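Long-range contacts in response regulator receiver protein (Desulfuromonas acetoxidans, PDB 2ZAY), which probably works in bacterial signal transduction, this chain being the receiver domain of a longer response regulator: residues A[9-14]-A[33-38]; A[51-56]-A[81-86]; A[85-90]-A[103-108]. All coordinates share one frame; numbering follows the deposited sequence.

Contact 1 (A[9-14]-A[33-38]); sequences WRIMLV and FDIIQC
The carbonyl oxygen of Ile36 accepts the N-H of Leu13. At 2.7 Å from Ile36 O to Leu13 N, this is the shortest of the five backbone bonds between the two strands. The CA-H of Met12 also touches this oxygen, with Met12 CA 3.3 Å from Ile36 O. Ile11 O and Leu13 O are used in the same way. Each accepts an N-H, from Ile36 and Cys38, and has a CA-H beside it, from Ile35 and Gln37. The local strand axes run parallel to within 26°.

Ile11, Leu13, Phe33 and Ile35 share one face of the sheet. Ile11 CB lies 3.7 Å from Ile35 CD1. Ile11 CG1 is anti to the carbonyl carbon (chi1 -55°), which brings it 3.8 Å from Phe33 CD1. Trp9 CB meets the same ring atom, Phe33 CD1, at 3.8 Å, coming in at the ring edge and in its plane. On the other face, Met12 bends at its last torsion. Met12 SD lies 4.0 Å from Cys38 SG, and Met12 CE meets Ile36 CG2 at 4.1 Å. Arg10 turns its guanidinium away from Asp34 and gives NH1 to His52 O.

The two strands and helix 22-31 form the first beta-alpha-beta unit of the receiver fold. Leu13 and Ile35 rest on Ile25 of that helix, while Phe33 also reaches helix 115-129. Met12, Val14 and Ile36 face helix 41-51. Strand 33-38 is outermost in the sheet, and strand 9-14 has strand 55-59 on its other side.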
loop_
_atom_site.group_PDB
_atom_site.type_symbol
_atom_site.label_atom_id
_atom_site.label_comp_id
_atom_site.label_asym_id
_atom_site.label_seq_id
_atom_site.Cartn_x
_atom_site.Cartn_y
_atom_site.Cartn_z
ATOM N N TRP A 9 -13.470 1.932 -6.109
ATOM C CA TRP A 9 -12.057 1.582 -6.000
ATOM C C TRP A 9 -11.721 0.907 -4.672
ATOM O O TRP A 9 -11.856 1.514 -3.602
ATOM C CB TRP A 9 -11.187 2.829 -6.167
ATOM C CG TRP A 9 -11.281 3.481 -7.527
ATOM C CD1 TRP A 9 -11.896 4.662 -7.830
ATOM C CD2 TRP A 9 -10.714 2.999 -8.754
ATOM N NE1 TRP A 9 -11.743 4.949 -9.168
ATOM C CE2 TRP A 9 -11.022 3.945 -9.758
ATOM C CE3 TRP A 9 -9.976 1.860 -9.101
ATOM C CZ2 TRP A 9 -10.616 3.790 -11.086
ATOM C CZ3 TRP A 9 -9.570 1.705 -10.428
ATOM C CH2 TRP A 9 -9.892 2.667 -11.403
ATOM N N ARG A 10 -11.282 -0.348 -4.745
ATOM C CA ARG A 10 -10.904 -1.102 -3.554
ATOM C C ARG A 10 -9.432 -0.823 -3.307
ATOM O O ARG A 10 -8.604 -1.030 -4.193
ATOM C CB ARG A 10 -11.075 -2.610 -3.767
ATOM C CG ARG A 10 -12.473 -3.050 -4.181
ATOM C CD ARG A 10 -12.464 -4.508 -4.664
ATOM N NE ARG A 10 -13.447 -4.696 -5.725
ATOM C CZ ARG A 10 -13.152 -5.001 -6.982
ATOM N NH1 ARG A 10 -11.891 -5.169 -7.362
ATOM N NH2 ARG A 10 -14.130 -5.126 -7.871
ATOM N N ILE A 11 -9.110 -0.363 -2.106
ATOM C CA ILE A 11 -7.729 -0.060 -1.761
ATOM C C ILE A 11 -7.354 -0.820 -0.493
ATOM O O ILE A 11 -7.980 -0.621 0.542
ATOM C CB ILE A 11 -7.546 1.457 -1.491
ATOM C CG1 ILE A 11 -8.040 2.274 -2.688
ATOM C CG2 ILE A 11 -6.079 1.763 -1.199
ATOM C CD1 ILE A 11 -7.183 2.148 -3.935
ATOM N N MET A 12 -6.358 -1.699 -0.563
ATOM C CA MET A 12 -5.946 -2.416 0.642
ATOM C C MET A 12 -4.792 -1.668 1.294
ATOM O O MET A 12 -3.843 -1.272 0.623
ATOM C CB MET A 12 -5.514 -3.855 0.325
ATOM C CG MET A 12 -4.966 -4.626 1.552
ATOM S SD MET A 12 -4.535 -6.394 1.255
ATOM C CE MET A 12 -6.023 -7.014 0.922
ATOM N N LEU A 13 -4.888 -1.459 2.603
ATOM C CA LEU A 13 -3.836 -0.771 3.349
ATOM C C LEU A 13 -3.278 -1.725 4.411
ATOM O O LEU A 13 -4.034 -2.253 5.221
ATOM C CB LEU A 13 -4.415 0.477 4.018
ATOM C CG LEU A 13 -3.532 1.269 4.978
ATOM C CD1 LEU A 13 -2.312 1.792 4.240
ATOM C CD2 LEU A 13 -4.342 2.427 5.565
ATOM N N VAL A 14 -1.964 -1.940 4.403
ATOM C CA VAL A 14 -1.309 -2.837 5.361
ATOM C C VAL A 14 -0.323 -2.023 6.209
ATOM O O VAL A 14 0.627 -1.444 5.681
ATOM C CB VAL A 14 -0.505 -3.952 4.634
ATOM C CG1 VAL A 14 -0.110 -5.035 5.631
ATOM C CG2 VAL A 14 -1.317 -4.539 3.493
ATOM N N PHE A 33 -12.956 5.973 -1.749
ATOM C CA PHE A 33 -12.171 4.747 -1.738
ATOM C C PHE A 33 -12.737 3.763 -0.719
ATOM O O PHE A 33 -13.145 4.152 0.372
ATOM C CB PHE A 33 -10.703 5.045 -1.401
ATOM C CG PHE A 33 -10.007 5.901 -2.424
ATOM C CD1 PHE A 33 -9.864 5.458 -3.737
ATOM C CD2 PHE A 33 -9.506 7.152 -2.078
ATOM C CE1 PHE A 33 -9.231 6.250 -4.695
ATOM C CE2 PHE A 33 -8.872 7.955 -3.025
ATOM C CZ PHE A 33 -8.733 7.503 -4.340
ATOM N N ASP A 34 -12.774 2.490 -1.099
ATOM C CA ASP A 34 -13.256 1.428 -0.223
ATOM C C ASP A 34 -11.986 0.864 0.413
ATOM O O ASP A 34 -11.270 0.085 -0.217
ATOM C CB ASP A 34 -13.956 0.347 -1.048
ATOM C CG ASP A 34 -14.632 -0.702 -0.186
ATOM O OD1 ASP A 34 -14.401 -0.717 1.045
ATOM O OD2 ASP A 34 -15.393 -1.516 -0.748
ATOM N N ILE A 35 -11.706 1.263 1.650
ATOM C CA ILE A 35 -10.491 0.830 2.331
ATOM C C ILE A 35 -10.559 -0.505 3.071
ATOM O O ILE A 35 -11.389 -0.715 3.957
ATOM C CB ILE A 35 -10.007 1.899 3.334
ATOM C CG1 ILE A 35 -9.846 3.245 2.627
ATOM C CG2 ILE A 35 -8.693 1.466 3.961
ATOM C CD1 ILE A 35 -8.836 3.241 1.491
ATOM N N ILE A 36 -9.660 -1.403 2.688
ATOM C CA ILE A 36 -9.553 -2.718 3.293
ATOM C C ILE A 36 -8.307 -2.612 4.166
ATOM O O ILE A 36 -7.209 -2.391 3.658
ATOM C CB ILE A 36 -9.366 -3.802 2.197
ATOM C CG1 ILE A 36 -10.612 -3.837 1.298
ATOM C CG2 ILE A 36 -9.106 -5.163 2.835
ATOM C CD1 ILE A 36 -10.443 -4.660 0.031
ATOM N N GLN A 37 -8.478 -2.758 5.478
ATOM C CA GLN A 37 -7.357 -2.622 6.412
ATOM C C GLN A 37 -6.783 -3.917 6.968
ATOM O O GLN A 37 -7.508 -4.725 7.535
ATOM C CB GLN A 37 -7.770 -1.750 7.597
ATOM C CG GLN A 37 -8.289 -0.381 7.229
ATOM C CD GLN A 37 -8.573 0.462 8.455
ATOM O OE1 GLN A 37 -7.702 0.650 9.301
ATOM N NE2 GLN A 37 -9.794 0.976 8.556
ATOM N N CYS A 38 -5.470 -4.090 6.823
ATOM C CA CYS A 38 -4.775 -5.265 7.335
ATOM C C CYS A 38 -3.665 -4.814 8.288
ATOM O O CYS A 38 -2.924 -3.869 7.997
ATOM C CB CYS A 38 -4.186 -6.078 6.184
ATOM S SG CYS A 38 -5.447 -6.799 5.102
#

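Contact 2 (A[51-56]-A[81-86])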
loop_
_atom_site.group_PDB
_atom_site.type_symbol
_atom_site.label_atom_id
_atom_site.label_comp_id
_atom_site.label_asym_id
_atom_site.label_seq_id
_atom_site.Cartn_x
_atom_site.Cartn_y
_atom_site.Cartn_z
ATOM N N THR A 51 -10.010 -10.460 -2.211
ATOM C CA THR A 51 -10.718 -9.188 -2.343
ATOM C C THR A 51 -10.304 -8.413 -3.585
ATOM O O THR A 51 -10.949 -7.435 -3.954
ATOM C CB THR A 51 -10.515 -8.281 -1.111
ATOM O OG1 THR A 51 -9.168 -7.797 -1.088
ATOM C CG2 THR A 51 -10.800 -9.050 0.179
ATOM N N HIS A 52 -9.209 -8.832 -4.216
ATOM C CA HIS A 52 -8.751 -8.189 -5.444
ATOM C C HIS A 52 -8.712 -6.657 -5.387
ATOM O O HIS A 52 -9.370 -5.981 -6.190
ATOM C CB HIS A 52 -9.667 -8.616 -6.597
ATOM C CG HIS A 52 -9.889 -10.093 -6.671
ATOM N ND1 HIS A 52 -8.972 -10.957 -7.229
ATOM C CD2 HIS A 52 -10.899 -10.864 -6.207
ATOM C CE1 HIS A 52 -9.407 -12.199 -7.103
ATOM N NE2 HIS A 52 -10.575 -12.170 -6.486
ATOM N N PRO A 53 -7.946 -6.082 -4.447
ATOM C CA PRO A 53 -7.894 -4.617 -4.388
ATOM C C PRO A 53 -7.329 -4.063 -5.699
ATOM O O PRO A 53 -6.548 -4.742 -6.367
ATOM C CB PRO A 53 -6.961 -4.353 -3.210
ATOM C CG PRO A 53 -6.030 -5.552 -3.246
ATOM C CD PRO A 53 -7.009 -6.683 -3.481
ATOM N N HIS A 54 -7.723 -2.845 -6.067
ATOM C CA HIS A 54 -7.211 -2.234 -7.294
ATOM C C HIS A 54 -5.791 -1.731 -7.062
ATOM O O HIS A 54 -4.998 -1.598 -7.994
ATOM C CB HIS A 54 -8.080 -1.051 -7.731
ATOM C CG HIS A 54 -9.449 -1.438 -8.192
ATOM N ND1 HIS A 54 -10.537 -1.471 -7.345
ATOM C CD2 HIS A 54 -9.909 -1.813 -9.410
ATOM C CE1 HIS A 54 -11.608 -1.848 -8.022
ATOM N NE2 HIS A 54 -11.254 -2.062 -9.278
ATOM N N LEU A 55 -5.483 -1.437 -5.805
ATOM C CA LEU A 55 -4.161 -0.940 -5.450
ATOM C C LEU A 55 -3.874 -1.295 -3.998
ATOM O O LEU A 55 -4.785 -1.355 -3.175
ATOM C CB LEU A 55 -4.096 0.576 -5.668
ATOM C CG LEU A 55 -2.734 1.223 -5.409
ATOM C CD1 LEU A 55 -2.560 2.443 -6.301
ATOM C CD2 LEU A 55 -2.633 1.596 -3.949
ATOM N N ILE A 56 -2.603 -1.523 -3.688
ATOM C CA ILE A 56 -2.208 -1.902 -2.339
ATOM C C ILE A 56 -1.208 -0.910 -1.783
ATOM O O ILE A 56 -0.301 -0.462 -2.487
ATOM C CB ILE A 56 -1.589 -3.326 -2.340
ATOM C CG1 ILE A 56 -2.650 -4.337 -2.793
ATOM C CG2 ILE A 56 -1.045 -3.675 -0.954
ATOM C CD1 ILE A 56 -2.108 -5.720 -3.070
ATOM N N ALA A 81 -0.337 -10.546 -8.909
ATOM C CA ALA A 81 0.968 -10.176 -9.453
ATOM C C ALA A 81 1.074 -8.850 -10.191
ATOM O O ALA A 81 2.172 -8.293 -10.295
ATOM C CB ALA A 81 1.484 -11.297 -10.339
ATOM N N SER A 82 -0.041 -8.351 -10.721
ATOM C CA SER A 82 -0.016 -7.085 -11.441
ATOM C C SER A 82 -0.648 -5.919 -10.689
ATOM O O SER A 82 -0.671 -4.804 -11.201
ATOM C CB SER A 82 -0.689 -7.227 -12.812
ATOM O OG SER A 82 0.114 -7.999 -13.688
ATOM N N ILE A 83 -1.157 -6.162 -9.483
ATOM C CA ILE A 83 -1.768 -5.075 -8.706
ATOM C C ILE A 83 -0.671 -4.102 -8.291
ATOM O O ILE A 83 0.362 -4.518 -7.774
ATOM C CB ILE A 83 -2.453 -5.600 -7.435
ATOM C CG1 ILE A 83 -3.623 -6.519 -7.809
ATOM C CG2 ILE A 83 -2.927 -4.420 -6.587
ATOM C CD1 ILE A 83 -4.263 -7.227 -6.600
ATOM N N PRO A 84 -0.874 -2.794 -8.514
ATOM C CA PRO A 84 0.177 -1.846 -8.120
ATOM C C PRO A 84 0.324 -1.743 -6.607
ATOM O O PRO A 84 -0.659 -1.832 -5.871
ATOM C CB PRO A 84 -0.276 -0.532 -8.758
ATOM C CG PRO A 84 -1.783 -0.658 -8.772
ATOM C CD PRO A 84 -1.980 -2.102 -9.204
ATOM N N VAL A 85 1.558 -1.556 -6.151
ATOM C CA VAL A 85 1.823 -1.458 -4.714
ATOM C C VAL A 85 2.592 -0.184 -4.384
ATOM O O VAL A 85 3.634 0.101 -4.983
ATOM C CB VAL A 85 2.638 -2.685 -4.209
ATOM C CG1 VAL A 85 2.740 -2.653 -2.676
ATOM C CG2 VAL A 85 1.965 -3.987 -4.663
ATOM N N ILE A 86 2.063 0.586 -3.437
ATOM C CA ILE A 86 2.701 1.824 -2.991
ATOM C C ILE A 86 3.327 1.551 -1.630
ATOM O O ILE A 86 2.692 0.936 -0.772
ATOM C CB ILE A 86 1.674 2.974 -2.808
ATOM C CG1 ILE A 86 1.149 3.447 -4.169
ATOM C CG2 ILE A 86 2.330 4.148 -2.050
ATOM C CD1 ILE A 86 0.124 4.557 -4.050
#
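Ile56 joins the two segments with both of its backbone polar atoms. Its N-H goes to Pro84, with Ile56 N 2.9 Å from Pro84 O. Its carbonyl takes the N-H of Ile86, with Ile56 O 2.8 Å from Ile86 N. The CA-H of Val85 also approaches this oxygen, Val85 CA lying 3.2 Å from Ile56 O. This is the start of a parallel pairing that continues along strands 55-59 and 85-89, which form a beta-alpha-beta unit with helix 67-75.

The tight part lies around these bonds and just before them. The Pro84 ring presses its CD against a carbonyl, 3.3 Å from His54 O. Its CG meets Leu55 CG, the two side chains crossing at about a right angle. Leu55 CD2 then continues to Ile86 CD1, 4.0 Å away. Ile83 fills the space between Pro53 and Ile56. Its CG2 lies 3.8 Å from Ile56 CG1. Its CD1 is stretched out anti to CA (chi2 173°) and comes within 3.4 Å of Pro53 O.

The contact loosens towards the starts of both segments. Ile83 CD1 still brushes Pro53 CG at 4.1 Å, but beyond this pair the chains part, and Ser82 is exposed. His54 points its CB away from the 81-86 segment. Its ring lies edge-to-face with Trp9 and with Tyr130.

The polar needs here are met mainly by the backbone. Pro84 has no N-H, so it can offer His54 O only C-H groups, and that oxygen is bonded by the Tyr130 hydroxyl instead. His54 ND1 accepts the backbone N-H of Arg10, which suggests that any ring proton is on NE2. The rest of the contact is apolar, consistent with a buried core between two inner strands of the sheet.

Contact 3 (A[85-90]-A[103-108])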
loop_
_atom_site.group_PDB
_atom_site.type_symbol
_atom_site.label_atom_id
_atom_site.label_comp_id
_atom_site.label_asym_id
_atom_site.label_seq_id
_atom_site.Cartn_x
_atom_site.Cartn_y
_atom_site.Cartn_z
ATOM N N VAL A 85 1.558 -1.556 -6.151
ATOM C CA VAL A 85 1.823 -1.458 -4.714
ATOM C C VAL A 85 2.592 -0.184 -4.384
ATOM O O VAL A 85 3.634 0.101 -4.983
ATOM C CB VAL A 85 2.638 -2.685 -4.209
ATOM C CG1 VAL A 85 2.740 -2.653 -2.676
ATOM C CG2 VAL A 85 1.965 -3.987 -4.663
ATOM N N ILE A 86 2.063 0.586 -3.437
ATOM C CA ILE A 86 2.701 1.824 -2.991
ATOM C C ILE A 86 3.327 1.551 -1.630
ATOM O O ILE A 86 2.692 0.936 -0.772
ATOM C CB ILE A 86 1.674 2.974 -2.808
ATOM C CG1 ILE A 86 1.149 3.447 -4.169
ATOM C CG2 ILE A 86 2.330 4.148 -2.050
ATOM C CD1 ILE A 86 0.124 4.557 -4.050
ATOM N N ALA A 87 4.568 1.986 -1.434
ATOM C CA ALA A 87 5.226 1.793 -0.150
ATOM C C ALA A 87 5.116 3.045 0.707
ATOM O O ALA A 87 5.247 4.164 0.214
ATOM C CB ALA A 87 6.701 1.434 -0.348
ATOM N N LEU A 88 4.871 2.834 1.994
ATOM C CA LEU A 88 4.768 3.905 2.972
ATOM C C LEU A 88 5.904 3.635 3.955
ATOM O O LEU A 88 6.024 2.533 4.476
ATOM C CB LEU A 88 3.419 3.826 3.689
ATOM C CG LEU A 88 2.393 4.931 3.434
ATOM C CD1 LEU A 88 2.253 5.218 1.949
ATOM C CD2 LEU A 88 1.062 4.510 4.050
ATOM N N SER A 89 6.753 4.621 4.209
ATOM C CA SER A 89 7.848 4.366 5.129
ATOM C C SER A 89 8.132 5.493 6.094
ATOM O O SER A 89 8.126 6.669 5.725
ATOM C CB SER A 89 9.125 4.035 4.354
ATOM O OG SER A 89 10.213 3.859 5.246
ATOM N N GLY A 90 8.379 5.109 7.341
ATOM C CA GLY A 90 8.688 6.078 8.372
ATOM C C GLY A 90 10.171 6.398 8.405
ATOM O O GLY A 90 10.612 7.201 9.225
ATOM N N MET A 103 12.767 -2.026 -7.181
ATOM C CA MET A 103 12.123 -3.337 -7.021
ATOM C C MET A 103 10.821 -3.466 -7.795
ATOM O O MET A 103 10.418 -4.576 -8.165
ATOM C CB MET A 103 11.747 -3.564 -5.561
ATOM C CG MET A 103 12.679 -4.384 -4.750
ATOM S SD MET A 103 11.963 -4.501 -3.114
ATOM C CE MET A 103 10.877 -5.899 -3.300
ATOM N N GLY A 104 10.131 -2.346 -7.983
ATOM C CA GLY A 104 8.870 -2.395 -8.698
ATOM C C GLY A 104 7.710 -1.733 -7.973
ATOM O O GLY A 104 6.588 -1.709 -8.491
ATOM N N PHE A 105 7.947 -1.223 -6.768
ATOM C CA PHE A 105 6.876 -0.528 -6.057
ATOM C C PHE A 105 6.470 0.613 -6.986
ATOM O O PHE A 105 7.330 1.314 -7.528
ATOM C CB PHE A 105 7.378 0.017 -4.715
ATOM C CG PHE A 105 7.307 -0.989 -3.588
ATOM C CD1 PHE A 105 6.159 -1.106 -2.814
ATOM C CD2 PHE A 105 8.379 -1.848 -3.330
ATOM C CE1 PHE A 105 6.070 -2.068 -1.792
ATOM C CE2 PHE A 105 8.301 -2.815 -2.310
ATOM C CZ PHE A 105 7.147 -2.922 -1.545
ATOM N N ILE A 106 5.169 0.803 -7.180
ATOM C CA ILE A 106 4.713 1.843 -8.101
ATOM C C ILE A 106 4.939 3.267 -7.592
ATOM O O ILE A 106 5.008 4.213 -8.383
ATOM C CB ILE A 106 3.226 1.636 -8.474
ATOM C CG1 ILE A 106 2.955 2.263 -9.840
ATOM C CG2 ILE A 106 2.328 2.211 -7.395
ATOM C CD1 ILE A 106 1.626 1.858 -10.430
ATOM N N ASP A 107 5.032 3.429 -6.277
ATOM C CA ASP A 107 5.301 4.742 -5.691
ATOM C C ASP A 107 5.844 4.551 -4.276
ATOM O O ASP A 107 5.796 3.446 -3.722
ATOM C CB ASP A 107 4.043 5.630 -5.653
ATOM C CG ASP A 107 4.379 7.127 -5.730
ATOM O OD1 ASP A 107 5.516 7.512 -5.375
ATOM O OD2 ASP A 107 3.508 7.925 -6.138
ATOM N N PHE A 108 6.373 5.628 -3.707
ATOM C CA PHE A 108 6.942 5.603 -2.364
ATOM C C PHE A 108 6.542 6.893 -1.656
ATOM O O PHE A 108 6.766 7.989 -2.181
ATOM C CB PHE A 108 8.464 5.509 -2.454
ATOM C CG PHE A 108 9.155 5.512 -1.118
ATOM C CD1 PHE A 108 9.427 4.319 -0.459
ATOM C CD2 PHE A 108 9.531 6.713 -0.520
ATOM C CE1 PHE A 108 10.071 4.316 0.782
ATOM C CE2 PHE A 108 10.174 6.729 0.721
ATOM C CZ PHE A 108 10.445 5.524 1.373
HETATM O O HOH W 1 3.971 -1.970 -8.060
#
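Phe105 meets Val85 and Ala87 with CB and one side of its ring. Its CB is 3.8 Å from Val85 O. CG sits beside the backbone N (chi1 -86°), with Ala87 CB nearby. CD1 meets Ala87 CB at 3.6 Å, and CE1 reaches Val85 CG1 at 3.5 Å. An alanine here would probably leave a gap beside Val85 CG1 and Ala87 CB, and Phe71 without the ring it meets.

Val85 O accepts the N-H of Ile106 at 2.8 Å from Ile106 N, in a bent bond (140° at the hydrogen). Ala87 N gives a straighter bond to Asp107 O, 3.0 Å away. A water bridges Val85 N and Gly104 O, the glycine closing helix 94-103 in a Schellman motif. Further on, Phe108 CZ lies 3.6 Å from Ser89 CB. Ser89 OG is hydrogen-bonded to Glu96 OE2, Arg91 N and Ala92 N. Ser89 and Phe108 probably correspond to the switch hydroxyl and aromatic residues of CheY-like receivers.

Strands 85-89 and 107-110 and the helix between them form a beta-alpha-beta unit. Phe108 and Ala87 pack on Leu100 of that helix. Strand 85-89 lies between strands 55-59 and 107-110, and Asp107 makes a salt bridge to Arg121 of helix 115-129.

The three contacts join neighbours in one five-stranded parallel sheet, ordered 33-38, 9-14, 55-59, 85-89, 107-110. Each closes a beta-alpha-beta unit, and they follow one another along the chain. Contacts 1 and 2 have centres about 10 Å apart and meet where Arg10 reaches His52 and His54. Contacts 2 and 3, about 12 Å apart between centres, share Val85 and Ile86 on strand 85-89. Contacts 1 and 3 are about 15 Å apart between centres, on opposite sides of the chain's centre, and do not touch. Together they reach both edge strands and omit only the pairing of 9-14 with 55-59. In CheY-like receivers, sheets of this strand order typically carry the phosphoacceptor site at their C-terminal strand ends.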